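Long-range contact in succinyl-CoA:3-ketoacid-coenzyme A transferase subunit B (Helicobacter pylori, PDB 3RRL), which catalyses, as one subunit of a CoA-transferase, the transfer of coenzyme A from succinyl-CoA to a 3-oxo acid, giving a 3-oxoacyl-CoA and succinate: residues Q166-L171 / E185-V190. Residues are numbered along the deposited sequence; the frame is centred on the assembly and turned at random.
Sequences QLITDL and ELQEGV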
ATOM      1  N   GLN B 166      17.004  23.915  -7.936  1.00 27.09           N
ATOM      2  CA  GLN B 166      18.267  24.337  -8.521  1.00 29.32           C
ATOM      3  C   GLN B 166      18.280  24.015 -10.011  1.00 32.86           C
ATOM      4  O   GLN B 166      17.797  22.962 -10.437  1.00 32.92           O
ATOM      5  CB  GLN B 166      19.420  23.642  -7.802  1.00 28.74           C
ATOM      6  CG  GLN B 166      20.795  23.834  -8.433  1.00 33.85           C
ATOM      7  CD  GLN B 166      21.850  22.961  -7.760  1.00 38.52           C
ATOM      8  OE1 GLN B 166      21.594  21.804  -7.430  1.00 41.81           O
ATOM      9  NE2 GLN B 166      23.027  23.518  -7.536  1.00 39.26           N
ATOM     10  N   LEU B 167      18.816  24.933 -10.801  1.00 32.62           N
ATOM     11  CA  LEU B 167      18.876  24.748 -12.244  1.00 34.50           C
ATOM     12  C   LEU B 167      20.318  24.886 -12.719  1.00 34.06           C
ATOM     13  O   LEU B 167      20.971  25.903 -12.481  1.00 32.90           O
ATOM     14  CB  LEU B 167      17.971  25.757 -12.963  1.00 30.51           C
ATOM     15  CG  LEU B 167      18.227  25.965 -14.459  1.00 28.32           C
ATOM     16  CD1 LEU B 167      17.917  24.704 -15.256  1.00 28.10           C
ATOM     17  CD2 LEU B 167      17.425  27.156 -14.994  1.00 27.63           C
ATOM     18  N   ILE B 168      20.811  23.842 -13.370  1.00 28.65           N
ATOM     19  CA  ILE B 168      22.168  23.826 -13.884  1.00 25.41           C
ATOM     20  C   ILE B 168      22.127  23.766 -15.407  1.00 28.46           C
ATOM     21  O   ILE B 168      21.589  22.818 -15.977  1.00 29.67           O
ATOM     22  CB  ILE B 168      22.922  22.589 -13.356  1.00 25.60           C
ATOM     23  CG1 ILE B 168      22.925  22.572 -11.823  1.00 25.35           C
ATOM     24  CG2 ILE B 168      24.334  22.537 -13.905  1.00 26.46           C
ATOM     25  CD1 ILE B 168      23.626  21.356 -11.226  1.00 28.33           C
ATOM     26  N   THR B 169      22.677  24.781 -16.068  1.00 29.52           N
ATOM     27  CA  THR B 169      22.823  24.751 -17.522  1.00 32.45           C
ATOM     28  C   THR B 169      24.302  24.838 -17.932  1.00 32.84           C
ATOM     29  O   THR B 169      25.192  24.890 -17.076  1.00 33.09           O
ATOM     30  CB  THR B 169      22.015  25.881 -18.209  1.00 31.42           C
ATOM     31  OG1 THR B 169      22.716  27.128 -18.098  1.00 32.48           O
ATOM     32  CG2 THR B 169      20.640  26.012 -17.579  1.00 30.34           C
ATOM     33  N   ASP B 170      24.561  24.848 -19.236  1.00 31.71           N
ATOM     34  CA  ASP B 170      25.930  24.977 -19.747  1.00 36.10           C
ATOM     35  C   ASP B 170      26.504  26.377 -19.495  1.00 37.49           C
ATOM     36  O   ASP B 170      27.711  26.609 -19.627  1.00 37.77           O
ATOM     37  CB  ASP B 170      25.976  24.652 -21.246  1.00 36.48           C
ATOM     38  CG  ASP B 170      24.849  25.317 -22.018  1.00 44.18           C
ATOM     39  OD1 ASP B 170      23.677  25.131 -21.630  1.00 46.33           O
ATOM     40  OD2 ASP B 170      25.130  26.044 -22.998  1.00 46.35           O
ATOM     41  N   LEU B 171      25.627  27.305 -19.132  1.00 36.70           N
ATOM     42  CA  LEU B 171      26.015  28.690 -18.856  1.00 40.49           C
ATOM     43  C   LEU B 171      26.162  28.942 -17.364  1.00 39.60           C
ATOM     44  O   LEU B 171      27.197  29.430 -16.910  1.00 37.21           O
ATOM     45  CB  LEU B 171      25.035  29.695 -19.471  1.00 38.93           C
ATOM     46  CG  LEU B 171      24.865  29.637 -20.988  1.00 40.80           C
ATOM     47  CD1 LEU B 171      24.001  30.797 -21.475  1.00 42.87           C
ATOM     48  CD2 LEU B 171      26.220  29.647 -21.674  1.00 39.88           C
ATOM     49  N   GLU B 185      26.056  30.947  -9.726  1.00 29.90           N
ATOM     50  CA  GLU B 185      27.315  30.480 -10.300  1.00 33.75           C
ATOM     51  C   GLU B 185      27.392  30.673 -11.819  1.00 36.04           C
ATOM     52  O   GLU B 185      26.412  30.459 -12.533  1.00 38.23           O
ATOM     53  CB  GLU B 185      27.528  29.009  -9.926  1.00 40.16           C
ATOM     54  CG  GLU B 185      28.943  28.487 -10.100  1.00 44.99           C
ATOM     55  CD  GLU B 185      29.073  27.009  -9.718  1.00 48.11           C
ATOM     56  OE1 GLU B 185      28.400  26.567  -8.758  1.00 48.20           O
ATOM     57  OE2 GLU B 185      29.848  26.289 -10.382  1.00 49.26           O
ATOM     58  N   LEU B 186      28.573  31.040 -12.306  1.00 34.64           N
ATOM     59  CA  LEU B 186      28.850  31.058 -13.738  1.00 35.39           C
ATOM     60  C   LEU B 186      29.686  29.828 -14.071  1.00 36.91           C
ATOM     61  O   LEU B 186      30.612  29.490 -13.334  1.00 38.97           O
ATOM     62  CB  LEU B 186      29.630  32.319 -14.131  1.00 33.84           C
ATOM     63  CG  LEU B 186      28.939  33.689 -14.065  1.00 31.95           C
ATOM     64  CD1 LEU B 186      29.947  34.823 -14.274  1.00 31.97           C
ATOM     65  CD2 LEU B 186      27.797  33.782 -15.075  1.00 32.05           C
ATOM     66  N   GLN B 187      29.358  29.155 -15.172  1.00 35.70           N
ATOM     67  CA  GLN B 187      30.166  28.029 -15.633  1.00 36.44           C
ATOM     68  C   GLN B 187      31.493  28.541 -16.190  1.00 41.65           C
ATOM     69  O   GLN B 187      31.613  29.717 -16.541  1.00 38.86           O
ATOM     70  CB  GLN B 187      29.417  27.203 -16.683  1.00 36.31           C
ATOM     71  CG  GLN B 187      28.233  26.398 -16.137  1.00 34.21           C
ATOM     72  CD  GLN B 187      28.624  25.008 -15.674  1.00 38.63           C
ATOM     73  OE1 GLN B 187      29.718  24.801 -15.152  1.00 40.86           O
ATOM     74  NE2 GLN B 187      27.727  24.039 -15.870  1.00 38.05           N
ATOM     75  N   GLU B 188      32.485  27.657 -16.261  1.00 49.06           N
ATOM     76  CA  GLU B 188      33.830  28.033 -16.696  1.00 52.96           C
ATOM     77  C   GLU B 188      33.851  28.690 -18.074  1.00 50.74           C
ATOM     78  O   GLU B 188      33.324  28.141 -19.037  1.00 46.49           O
ATOM     79  CB  GLU B 188      34.756  26.815 -16.681  1.00 60.37           C
ATOM     80  CG  GLU B 188      35.664  26.741 -15.466  1.00 69.94           C
ATOM     81  CD  GLU B 188      36.748  27.809 -15.486  1.00 78.44           C
ATOM     82  OE1 GLU B 188      37.608  27.811 -14.576  1.00 80.77           O
ATOM     83  OE2 GLU B 188      36.741  28.647 -16.414  1.00 80.85           O
ATOM     84  N   GLY B 189      34.468  29.870 -18.158  1.00 53.03           N
ATOM     85  CA  GLY B 189      34.612  30.570 -19.424  1.00 52.44           C
ATOM     86  C   GLY B 189      33.348  31.270 -19.890  1.00 52.19           C
ATOM     87  O   GLY B 189      33.216  31.639 -21.065  1.00 48.76           O
ATOM     88  N   VAL B 190      32.412  31.454 -18.962  1.00 50.01           N
ATOM     89  CA  VAL B 190      31.157  32.130 -19.264  1.00 46.36           C
ATOM     90  C   VAL B 190      31.064  33.463 -18.517  1.00 44.03           C
ATOM     91  O   VAL B 190      31.496  33.578 -17.367  1.00 41.43           O
ATOM     92  CB  VAL B 190      29.942  31.232 -18.938  1.00 43.96           C
ATOM     93  CG1 VAL B 190      28.640  31.978 -19.196  1.00 43.58           C
ATOM     94  CG2 VAL B 190      29.995  29.953 -19.771  1.00 39.54           C
TER
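Through its NH2 edge, the carboxamide of Gln187 meets the backbone carbonyl of Thr169: NE2 donates to Thr169 O at 2.9 Å, with an N-H...O angle of 173° and the oxygen only 2° out of the amide plane. Ile168 CG2 stands off that plane, toward one face, 4.2 Å from NE2, the two side chains crossing at about a right angle. NE2 also makes a weak second bond to Ala4 O, while the Arg8 side chain touches Gln187. A bend at chi2 (-90°) turns CD toward Thr169; CB lies near the carbonyl oxygens of both Asp170 and Leu171, and CG is 3.3 Å from Leu171 O. That oxygen accepts the backbone N of Gln187 at 2.8 Å, so main chain and side chain of one residue grip two carbonyls of the facing loop. Apolar contact is slight: Leu171 CD2 and Val190 CG1 approach to 4.2 Å. Each loop is also folded locally. An ST turn takes Leu171 N to Thr169 OG1, which is bonded to His141 as well, whereas a type II turn, closed by Val190 N to Gln187 O at 3.1 Å, returns Val190 so that CG1 lies 3.7 Å from Leu171 O. Strands 166-168 and 180-186 are separated in the mixed sheet by 172-177, antiparallel to both. Leu171 runs straight into 172-177 and Gln187 follows 180-186, so their bond continues the antiparallel pairing at the start of the middle strand, with helix 2-10 packed against Asp170 and Gln187.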